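Local coordinates for stage II sporulation protein E (SpoIIE) (Moorella thermoacetica, PDB 3ZT9) that probably acts as a manganese-dependent serine/threonine protein phosphatase of the PP2C type, removing phosphate from partner proteins in stressosome signalling, at residues Leu95-Asn103 against Ile115-Leu124; Gly151-Leu162 against Leu175-Arg183. All blocks are in the same frame, centred on the assembly; numbering follows the deposited sequence.

Contact 1 of 2, residues Leu95-Asn103 against Ile115-Leu124; sequences LWQAAIVGN and ITPLATPGIL
The indole of Trp96 meets Ile115 at the edge of its six-membered ring: CG2 of Ile115 lies near the ring plane, 4.0 Å from CH2 of Trp96, and CD1 of Ile115 reaches CZ2. Pro117 approaches the same ring obliquely through CG, and the backbone N of Ala98, in the same strand as Trp96, lies in the ring plane at an edge. A chi1 of 61° sets CG of Trp96 between the backbone N and the carbonyl carbon and turns the ring toward 115-124. The pyrrolidine of Pro117 also touches CB of Ala98 through CG (4.2 Å).

Farther along, the backbones come together. Thr120 N donates to Ile100 O at 2.8 Å in a nearly straight bond (168°), with the donor tilted from the carbonyl plane, and Thr120 OG1 adds a weak bond to the same oxygen. Gly102 N returns a bond to Thr120 O at 2.9 Å, and CA of Val101 makes a C-H...O contact with that acceptor. Where the chains diverge, before Ile100, a water accepts from Ile100 N and lies 2.7 Å from Leu118 O, to which it probably donates.

The two methyls of Val101 part company: CG1 lies over Gly122 and against CD2 of Leu124 (3.9 Å), while CG2 turns to OG1 of Thr120. CB of Ala119 packs on CB of Ile100 (3.8 Å). Beyond the segments, Ile100 and Pro117 both rest on Val106, and Asn103 ND2 bonds Asp150, a manganese ligand. A single beta bridge between Val101 and Thr120 thus ties the connection after strand 113-115 of one sheet to strand 95-101 of the other, within the two-sheet beta sandwich of the PP2C fold.

Contact 2 of 2, residues Gly151-Leu162 against Leu175-Arg183; sequences GIQEGAVPLALL and LIGEKYGRR
Tyr180, on the last turn of helix 169-180, lays its side chain along the 151-162 loop. Its CB meets CG2 of Ile152 at 3.9 Å. One face of the ring receives the carbonyl oxygen of Ala156, 3.6 Å from CE1 and displaced toward the rim, while CB of Lys179 lies over the opposite face. CD2 and CE2 pass the methyls of Val157 and Leu161, Leu161 CD2 being near the ring plane. At the tip, CZ and OH run into the ring of Pro158, whose CD is 3.1 Å from OH.

One helical turn earlier, Ile176 packs among the side chains of Ile152, Val157, Leu161 and Leu162. CG1 is anti to the carbonyl carbon (chi1 -72°) and carries CD1 to Leu162 CD2 (3.7 Å) and Val157 CG1; CG2 meets CD1 of Ile152 and also CG2 of Val157.

Past the helix end, Arg182 N donates to Gly151 O (2.8 Å, 172°), and a water takes the N-H of Gln153 and gives a proton to Tyr180 O. NE of Arg182 forms a salt bridge with Asp184. The contact is therefore largely apolar, with its direct hydrogen bond made by the backbone beside Asp150, a ligand of manganese; that bond probably helps to fix the chain next to the metal ligand.

Contact 1 lies nearer the middle of the chain, about 9 Å from its centre to that of the chain, against 14 Å for contact 2. Both are partly buried: 7 of 13 touching residues are buried and one exposed in contact 1, against 6 of 12 and two in contact 2. They share no segment, and their nearest atoms are about 5 Å apart. Contact 1 joins a strand to a loop and relies on paired backbone bonds flanked by apolar side chains, Trp96 among them; contact 2 sets a loop against helix 169-180, beside the sheet that holds strand 187-192, where branched side chains and one tyrosine do most of the work. Strand 105-110 is a common neighbour.

Contact 1 of 2, residues Leu95-Asn103 against Ile115-Leu124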
loop_
_atom_site.group_PDB
_atom_site.type_symbol
_atom_site.label_atom_id
_atom_site.label_comp_id
_atom_site.label_asym_id
_atom_site.label_seq_id
_atom_site.Cartn_x
_atom_site.Cartn_y
_atom_site.Cartn_z
ATOM N N LEU A 95 0.425 18.044 -1.330
ATOM C CA LEU A 95 1.325 17.263 -2.185
ATOM C C LEU A 95 1.290 15.796 -1.807
ATOM O O LEU A 95 1.063 15.458 -0.660
ATOM C CB LEU A 95 2.767 17.720 -2.009
ATOM C CG LEU A 95 3.042 19.217 -2.245
ATOM C CD1 LEU A 95 4.469 19.543 -1.749
ATOM C CD2 LEU A 95 2.852 19.550 -3.704
ATOM N N TRP A 96 1.538 14.923 -2.774
ATOM C CA TRP A 96 1.770 13.491 -2.477
ATOM C C TRP A 96 2.960 12.946 -3.275
ATOM O O TRP A 96 3.351 13.489 -4.323
ATOM C CB TRP A 96 0.530 12.606 -2.712
ATOM C CG TRP A 96 0.014 12.600 -4.120
ATOM C CD1 TRP A 96 -1.049 13.353 -4.606
ATOM C CD2 TRP A 96 0.464 11.787 -5.222
ATOM N NE1 TRP A 96 -1.258 13.061 -5.934
ATOM C CE2 TRP A 96 -0.338 12.122 -6.344
ATOM C CE3 TRP A 96 1.472 10.827 -5.378
ATOM C CZ2 TRP A 96 -0.165 11.525 -7.598
ATOM C CZ3 TRP A 96 1.663 10.244 -6.639
ATOM C CH2 TRP A 96 0.848 10.587 -7.726
ATOM N N GLN A 97 3.591 11.911 -2.719
ATOM C CA GLN A 97 4.629 11.181 -3.433
ATOM C C GLN A 97 4.290 9.717 -3.270
ATOM O O GLN A 97 3.695 9.319 -2.263
ATOM C CB GLN A 97 6.009 11.386 -2.790
ATOM C CG GLN A 97 6.592 12.741 -2.826
ATOM C CD GLN A 97 7.981 12.749 -2.170
ATOM O OE1 GLN A 97 8.399 13.744 -1.588
ATOM N NE2 GLN A 97 8.692 11.630 -2.271
ATOM N N ALA A 98 4.625 8.881 -4.246
ATOM C CA ALA A 98 4.379 7.467 -4.006
ATOM C C ALA A 98 5.464 6.669 -4.708
ATOM O O ALA A 98 5.975 7.101 -5.740
ATOM C CB ALA A 98 3.038 7.062 -4.558
ATOM N N ALA A 99 5.788 5.482 -4.190
ATOM C CA ALA A 99 6.664 4.575 -4.975
ATOM C C ALA A 99 6.288 3.131 -4.688
ATOM O O ALA A 99 5.662 2.849 -3.656
ATOM C CB ALA A 99 8.121 4.823 -4.617
ATOM N N ILE A 100 6.673 2.233 -5.592
ATOM C CA ILE A 100 6.302 0.827 -5.462
ATOM C C ILE A 100 7.469 -0.008 -5.916
ATOM O O ILE A 100 7.990 0.237 -7.000
ATOM C CB ILE A 100 5.101 0.441 -6.396
ATOM C CG1 ILE A 100 3.913 1.384 -6.156
ATOM C CG2 ILE A 100 4.674 -1.028 -6.139
ATOM C CD1 ILE A 100 2.891 1.302 -7.267
ATOM N N VAL A 101 7.877 -0.977 -5.101
ATOM C CA VAL A 101 8.835 -1.979 -5.566
ATOM C C VAL A 101 8.046 -3.281 -5.659
ATOM O O VAL A 101 7.516 -3.775 -4.664
ATOM C CB VAL A 101 10.073 -2.115 -4.638
ATOM C CG1 VAL A 101 10.968 -3.249 -5.118
ATOM C CG2 VAL A 101 10.852 -0.815 -4.638
ATOM N N GLY A 102 7.946 -3.824 -6.867
ATOM C CA GLY A 102 7.208 -5.050 -7.056
ATOM C C GLY A 102 5.807 -4.752 -7.565
ATOM O O GLY A 102 5.621 -3.792 -8.295
ATOM N N ASN A 103 4.830 -5.579 -7.222
ATOM C CA ASN A 103 3.531 -5.466 -7.900
ATOM C C ASN A 103 2.362 -5.096 -6.985
ATOM O O ASN A 103 1.258 -5.522 -7.190
ATOM C CB ASN A 103 3.196 -6.735 -8.655
ATOM C CG ASN A 103 2.902 -7.890 -7.728
ATOM O OD1 ASN A 103 3.254 -7.845 -6.546
ATOM N ND2 ASN A 103 2.254 -8.928 -8.255
ATOM N N ILE A 115 -4.765 8.787 -11.472
ATOM C CA ILE A 115 -3.340 8.586 -11.674
ATOM C C ILE A 115 -2.901 7.254 -11.098
ATOM O O ILE A 115 -3.202 6.936 -9.952
ATOM C CB ILE A 115 -2.546 9.717 -10.947
ATOM C CG1 ILE A 115 -2.810 11.057 -11.656
ATOM C CG2 ILE A 115 -1.062 9.375 -10.989
ATOM C CD1 ILE A 115 -2.451 12.344 -10.803
ATOM N N THR A 116 -2.226 6.452 -11.909
ATOM C CA THR A 116 -1.687 5.193 -11.428
ATOM C C THR A 116 -0.148 5.265 -11.415
ATOM O O THR A 116 0.489 5.317 -12.469
ATOM C CB THR A 116 -2.124 4.051 -12.349
ATOM O OG1 THR A 116 -3.556 3.975 -12.356
ATOM C CG2 THR A 116 -1.544 2.710 -11.875
ATOM N N PRO A 117 0.442 5.323 -10.221
ATOM C CA PRO A 117 1.907 5.363 -10.137
ATOM C C PRO A 117 2.543 4.138 -10.734
ATOM O O PRO A 117 2.022 3.030 -10.592
ATOM C CB PRO A 117 2.179 5.420 -8.629
ATOM C CG PRO A 117 0.931 6.136 -8.080
ATOM C CD PRO A 117 -0.203 5.530 -8.902
ATOM N N LEU A 118 3.679 4.349 -11.378
ATOM C CA LEU A 118 4.451 3.291 -11.994
ATOM C C LEU A 118 5.309 2.574 -10.964
ATOM O O LEU A 118 6.028 3.226 -10.199
ATOM C CB LEU A 118 5.356 3.906 -13.043
ATOM C CG LEU A 118 6.356 2.923 -13.642
ATOM C CD1 LEU A 118 5.599 1.750 -14.266
ATOM C CD2 LEU A 118 7.204 3.659 -14.672
ATOM N N ALA A 119 5.215 1.251 -10.955
ATOM C CA ALA A 119 5.996 0.401 -10.078
ATOM C C ALA A 119 7.376 0.215 -10.659
ATOM O O ALA A 119 7.551 0.201 -11.872
ATOM C CB ALA A 119 5.345 -1.000 -9.922
ATOM N N THR A 120 8.343 0.061 -9.771
ATOM C CA THR A 120 9.677 -0.382 -10.190
ATOM C C THR A 120 9.799 -1.863 -9.887
ATOM O O THR A 120 9.535 -2.256 -8.788
ATOM C CB THR A 120 10.772 0.398 -9.430
ATOM O OG1 THR A 120 11.034 -0.220 -8.176
ATOM C CG2 THR A 120 10.320 1.819 -9.183
ATOM N N PRO A 121 10.214 -2.687 -10.868
ATOM C CA PRO A 121 10.334 -4.119 -10.604
ATOM C C PRO A 121 11.373 -4.424 -9.525
ATOM O O PRO A 121 12.335 -3.694 -9.329
ATOM C CB PRO A 121 10.777 -4.704 -11.955
ATOM C CG PRO A 121 11.420 -3.584 -12.670
ATOM C CD PRO A 121 10.707 -2.335 -12.213
ATOM N N GLY A 122 11.169 -5.518 -8.818
ATOM C CA GLY A 122 12.151 -5.950 -7.853
ATOM C C GLY A 122 11.494 -6.651 -6.687
ATOM O O GLY A 122 10.283 -6.735 -6.615
ATOM N N ILE A 123 12.319 -7.121 -5.759
ATOM C CA ILE A 123 11.851 -7.770 -4.536
ATOM C C ILE A 123 12.725 -7.260 -3.405
ATOM O O ILE A 123 13.929 -7.481 -3.416
ATOM C CB ILE A 123 11.983 -9.317 -4.579
ATOM C CG1 ILE A 123 11.091 -9.879 -5.684
ATOM C CG2 ILE A 123 11.609 -9.926 -3.164
ATOM C CD1 ILE A 123 11.265 -11.377 -5.932
ATOM N N LEU A 124 12.121 -6.574 -2.444
ATOM C CA LEU A 124 12.895 -6.013 -1.343
ATOM C C LEU A 124 13.508 -7.168 -0.576
ATOM O O LEU A 124 12.813 -8.135 -0.227
ATOM C CB LEU A 124 12.011 -5.127 -0.443
ATOM C CG LEU A 124 11.428 -3.926 -1.217
ATOM C CD1 LEU A 124 10.283 -3.278 -0.404
ATOM C CD2 LEU A 124 12.487 -2.930 -1.572
HETATM O O HOH W 1 7.764 3.347 -8.103
#

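Contact 2 of 2, residues Gly151-Leu162 against Leu175-Arg183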
loop_
_atom_site.group_PDB
_atom_site.type_symbol
_atom_site.label_atom_id
_atom_site.label_comp_id
_atom_site.label_asym_id
_atom_site.label_seq_id
_atom_site.Cartn_x
_atom_site.Cartn_y
_atom_site.Cartn_z
ATOM N N GLY A 151 -3.452 -9.739 -4.417
ATOM C CA GLY A 151 -4.660 -10.462 -4.015
ATOM C C GLY A 151 -5.916 -9.917 -4.692
ATOM O O GLY A 151 -6.936 -10.614 -4.789
ATOM N N ILE A 152 -5.856 -8.666 -5.142
ATOM C CA ILE A 152 -6.910 -8.096 -6.014
ATOM C C ILE A 152 -6.290 -7.717 -7.364
ATOM O O ILE A 152 -5.264 -7.071 -7.422
ATOM C CB ILE A 152 -7.582 -6.862 -5.378
ATOM C CG1 ILE A 152 -8.331 -7.267 -4.104
ATOM C CG2 ILE A 152 -8.560 -6.161 -6.358
ATOM C CD1 ILE A 152 -8.788 -6.111 -3.272
ATOM N N GLN A 153 -6.884 -8.176 -8.454
ATOM C CA GLN A 153 -6.332 -7.916 -9.782
ATOM C C GLN A 153 -6.277 -6.410 -10.099
ATOM O O GLN A 153 -7.164 -5.660 -9.744
ATOM C CB GLN A 153 -7.151 -8.667 -10.853
ATOM C CG GLN A 153 -6.494 -8.689 -12.239
ATOM C CD GLN A 153 -5.160 -9.441 -12.244
ATOM O OE1 GLN A 153 -4.195 -9.003 -11.625
ATOM N NE2 GLN A 153 -5.109 -10.573 -12.937
ATOM N N GLU A 154 -5.212 -5.962 -10.757
ATOM C CA GLU A 154 -5.103 -4.574 -11.159
ATOM C C GLU A 154 -6.353 -4.181 -11.957
ATOM O O GLU A 154 -6.794 -4.928 -12.853
ATOM C CB GLU A 154 -3.847 -4.404 -12.029
ATOM C CG GLU A 154 -3.450 -2.994 -12.287
ATOM C CD GLU A 154 -4.135 -2.410 -13.494
ATOM O OE1 GLU A 154 -4.306 -3.137 -14.496
ATOM O OE2 GLU A 154 -4.498 -1.217 -13.430
ATOM N N GLY A 155 -6.951 -3.051 -11.597
ATOM C CA GLY A 155 -8.109 -2.532 -12.307
ATOM C C GLY A 155 -9.453 -3.190 -12.018
ATOM O O GLY A 155 -10.445 -2.814 -12.613
ATOM N N ALA A 156 -9.494 -4.152 -11.099
ATOM C CA ALA A 156 -10.745 -4.823 -10.721
ATOM C C ALA A 156 -11.784 -3.935 -10.032
ATOM O O ALA A 156 -12.974 -4.217 -10.120
ATOM C CB ALA A 156 -10.441 -6.042 -9.824
ATOM N N VAL A 157 -11.359 -2.889 -9.331
ATOM C CA VAL A 157 -12.286 -2.141 -8.482
ATOM C C VAL A 157 -12.968 -1.056 -9.283
ATOM O O VAL A 157 -12.290 -0.230 -9.888
ATOM C CB VAL A 157 -11.535 -1.485 -7.278
ATOM C CG1 VAL A 157 -12.510 -0.797 -6.351
ATOM C CG2 VAL A 157 -10.768 -2.514 -6.516
ATOM N N PRO A 158 -14.320 -1.069 -9.347
ATOM C CA PRO A 158 -14.957 0.049 -10.043
ATOM C C PRO A 158 -14.676 1.360 -9.290
ATOM O O PRO A 158 -14.905 1.462 -8.088
ATOM C CB PRO A 158 -16.450 -0.319 -10.062
ATOM C CG PRO A 158 -16.601 -1.434 -9.108
ATOM C CD PRO A 158 -15.289 -2.037 -8.815
ATOM N N LEU A 159 -14.123 2.323 -10.012
ATOM C CA LEU A 159 -13.637 3.570 -9.433
ATOM C C LEU A 159 -14.700 4.285 -8.617
ATOM O O LEU A 159 -14.435 4.744 -7.516
ATOM C CB LEU A 159 -13.158 4.511 -10.539
ATOM C CG LEU A 159 -11.956 4.054 -11.358
ATOM C CD1 LEU A 159 -11.570 5.138 -12.344
ATOM C CD2 LEU A 159 -10.782 3.694 -10.454
ATOM N N ALA A 160 -15.895 4.374 -9.180
ATOM C CA ALA A 160 -17.007 5.109 -8.578
ATOM C C ALA A 160 -17.371 4.563 -7.203
ATOM O O ALA A 160 -17.919 5.274 -6.386
ATOM C CB ALA A 160 -18.190 5.059 -9.483
ATOM N N LEU A 161 -17.048 3.305 -6.926
ATOM C CA LEU A 161 -17.384 2.742 -5.631
ATOM C C LEU A 161 -16.595 3.489 -4.531
ATOM O O LEU A 161 -17.051 3.662 -3.374
ATOM C CB LEU A 161 -17.055 1.247 -5.672
ATOM C CG LEU A 161 -17.472 0.397 -4.497
ATOM C CD1 LEU A 161 -18.999 0.438 -4.247
ATOM C CD2 LEU A 161 -16.974 -1.032 -4.764
ATOM N N LEU A 162 -15.400 3.971 -4.894
ATOM C CA LEU A 162 -14.562 4.706 -3.939
ATOM C C LEU A 162 -15.176 6.065 -3.551
ATOM O O LEU A 162 -14.893 6.576 -2.477
ATOM C CB LEU A 162 -13.145 4.862 -4.502
ATOM C CG LEU A 162 -12.549 3.513 -4.998
ATOM C CD1 LEU A 162 -11.260 3.758 -5.785
ATOM C CD2 LEU A 162 -12.281 2.586 -3.878
ATOM N N LEU A 175 -15.811 -4.541 1.832
ATOM C CA LEU A 175 -16.621 -4.975 0.686
ATOM C C LEU A 175 -15.699 -5.240 -0.517
ATOM O O LEU A 175 -15.847 -6.224 -1.224
ATOM C CB LEU A 175 -17.656 -3.925 0.336
ATOM C CG LEU A 175 -18.475 -4.184 -0.948
ATOM C CD1 LEU A 175 -19.243 -5.502 -0.810
ATOM C CD2 LEU A 175 -19.462 -3.002 -1.253
ATOM N N ILE A 176 -14.766 -4.342 -0.746
ATOM C CA ILE A 176 -13.804 -4.523 -1.853
ATOM C C ILE A 176 -13.023 -5.808 -1.693
ATOM O O ILE A 176 -12.912 -6.583 -2.638
ATOM C CB ILE A 176 -12.897 -3.325 -1.973
ATOM C CG1 ILE A 176 -13.717 -2.147 -2.531
ATOM C CG2 ILE A 176 -11.711 -3.659 -2.908
ATOM C CD1 ILE A 176 -12.942 -0.784 -2.488
ATOM N N GLY A 177 -12.486 -6.052 -0.507
ATOM C CA GLY A 177 -11.718 -7.270 -0.285
ATOM C C GLY A 177 -12.550 -8.529 -0.507
ATOM O O GLY A 177 -12.082 -9.491 -1.084
ATOM N N GLU A 178 -13.800 -8.506 -0.047
ATOM C CA GLU A 178 -14.692 -9.652 -0.154
ATOM C C GLU A 178 -15.194 -9.890 -1.589
ATOM O O GLU A 178 -15.239 -11.045 -2.046
ATOM C CB GLU A 178 -15.882 -9.499 0.829
ATOM C CG GLU A 178 -15.430 -9.724 2.232
ATOM C CD GLU A 178 -16.459 -9.394 3.277
ATOM O OE1 GLU A 178 -17.323 -8.557 3.012
ATOM O OE2 GLU A 178 -16.349 -9.954 4.374
ATOM N N LYS A 179 -15.502 -8.824 -2.314
ATOM C CA LYS A 179 -16.020 -8.964 -3.690
ATOM C C LYS A 179 -14.914 -9.312 -4.653
ATOM O O LYS A 179 -15.116 -10.106 -5.554
ATOM C CB LYS A 179 -16.646 -7.659 -4.211
ATOM C CG LYS A 179 -18.054 -7.380 -3.763
ATOM C CD LYS A 179 -19.035 -8.414 -4.296
ATOM C CE LYS A 179 -20.469 -8.038 -3.898
ATOM N NZ LYS A 179 -21.356 -9.225 -4.032
ATOM N N TYR A 180 -13.757 -8.679 -4.478
ATOM C CA TYR A 180 -12.698 -8.732 -5.499
ATOM C C TYR A 180 -11.472 -9.541 -5.099
ATOM O O TYR A 180 -10.634 -9.853 -5.940
ATOM C CB TYR A 180 -12.298 -7.305 -5.884
ATOM C CG TYR A 180 -13.475 -6.554 -6.429
ATOM C CD1 TYR A 180 -14.073 -6.947 -7.635
ATOM C CD2 TYR A 180 -14.030 -5.489 -5.726
ATOM C CE1 TYR A 180 -15.171 -6.277 -8.123
ATOM C CE2 TYR A 180 -15.129 -4.812 -6.225
ATOM C CZ TYR A 180 -15.688 -5.227 -7.411
ATOM O OH TYR A 180 -16.772 -4.552 -7.894
ATOM N N GLY A 181 -11.360 -9.878 -3.819
ATOM C CA GLY A 181 -10.179 -10.567 -3.292
ATOM C C GLY A 181 -10.120 -12.016 -3.748
ATOM O O GLY A 181 -11.114 -12.724 -3.679
ATOM N N ARG A 182 -8.967 -12.481 -4.227
ATOM C CA ARG A 182 -8.839 -13.908 -4.546
ATOM C C ARG A 182 -8.785 -14.718 -3.271
ATOM O O ARG A 182 -8.201 -14.280 -2.293
ATOM C CB ARG A 182 -7.541 -14.173 -5.320
ATOM C CG ARG A 182 -7.432 -13.402 -6.604
ATOM C CD ARG A 182 -6.087 -13.666 -7.227
ATOM N NE ARG A 182 -5.960 -15.077 -7.569
ATOM C CZ ARG A 182 -5.272 -15.535 -8.605
ATOM N NH1 ARG A 182 -4.625 -14.695 -9.404
ATOM N NH2 ARG A 182 -5.226 -16.838 -8.842
ATOM N N ARG A 183 -9.335 -15.922 -3.259
ATOM C CA ARG A 183 -9.234 -16.681 -2.023
ATOM C C ARG A 183 -7.937 -17.520 -2.012
ATOM O O ARG A 183 -7.473 -17.958 -0.947
ATOM C CB ARG A 183 -10.538 -17.462 -1.767
ATOM C CG ARG A 183 -10.623 -18.152 -0.410
ATOM C CD ARG A 183 -11.071 -17.250 0.754
ATOM N NE ARG A 183 -12.383 -16.639 0.549
ATOM C CZ ARG A 183 -13.507 -17.314 0.314
ATOM N NH1 ARG A 183 -13.509 -18.640 0.252
ATOM N NH2 ARG A 183 -14.645 -16.655 0.145
HETATM O O HOH W 2 -9.468 -9.376 -8.468
#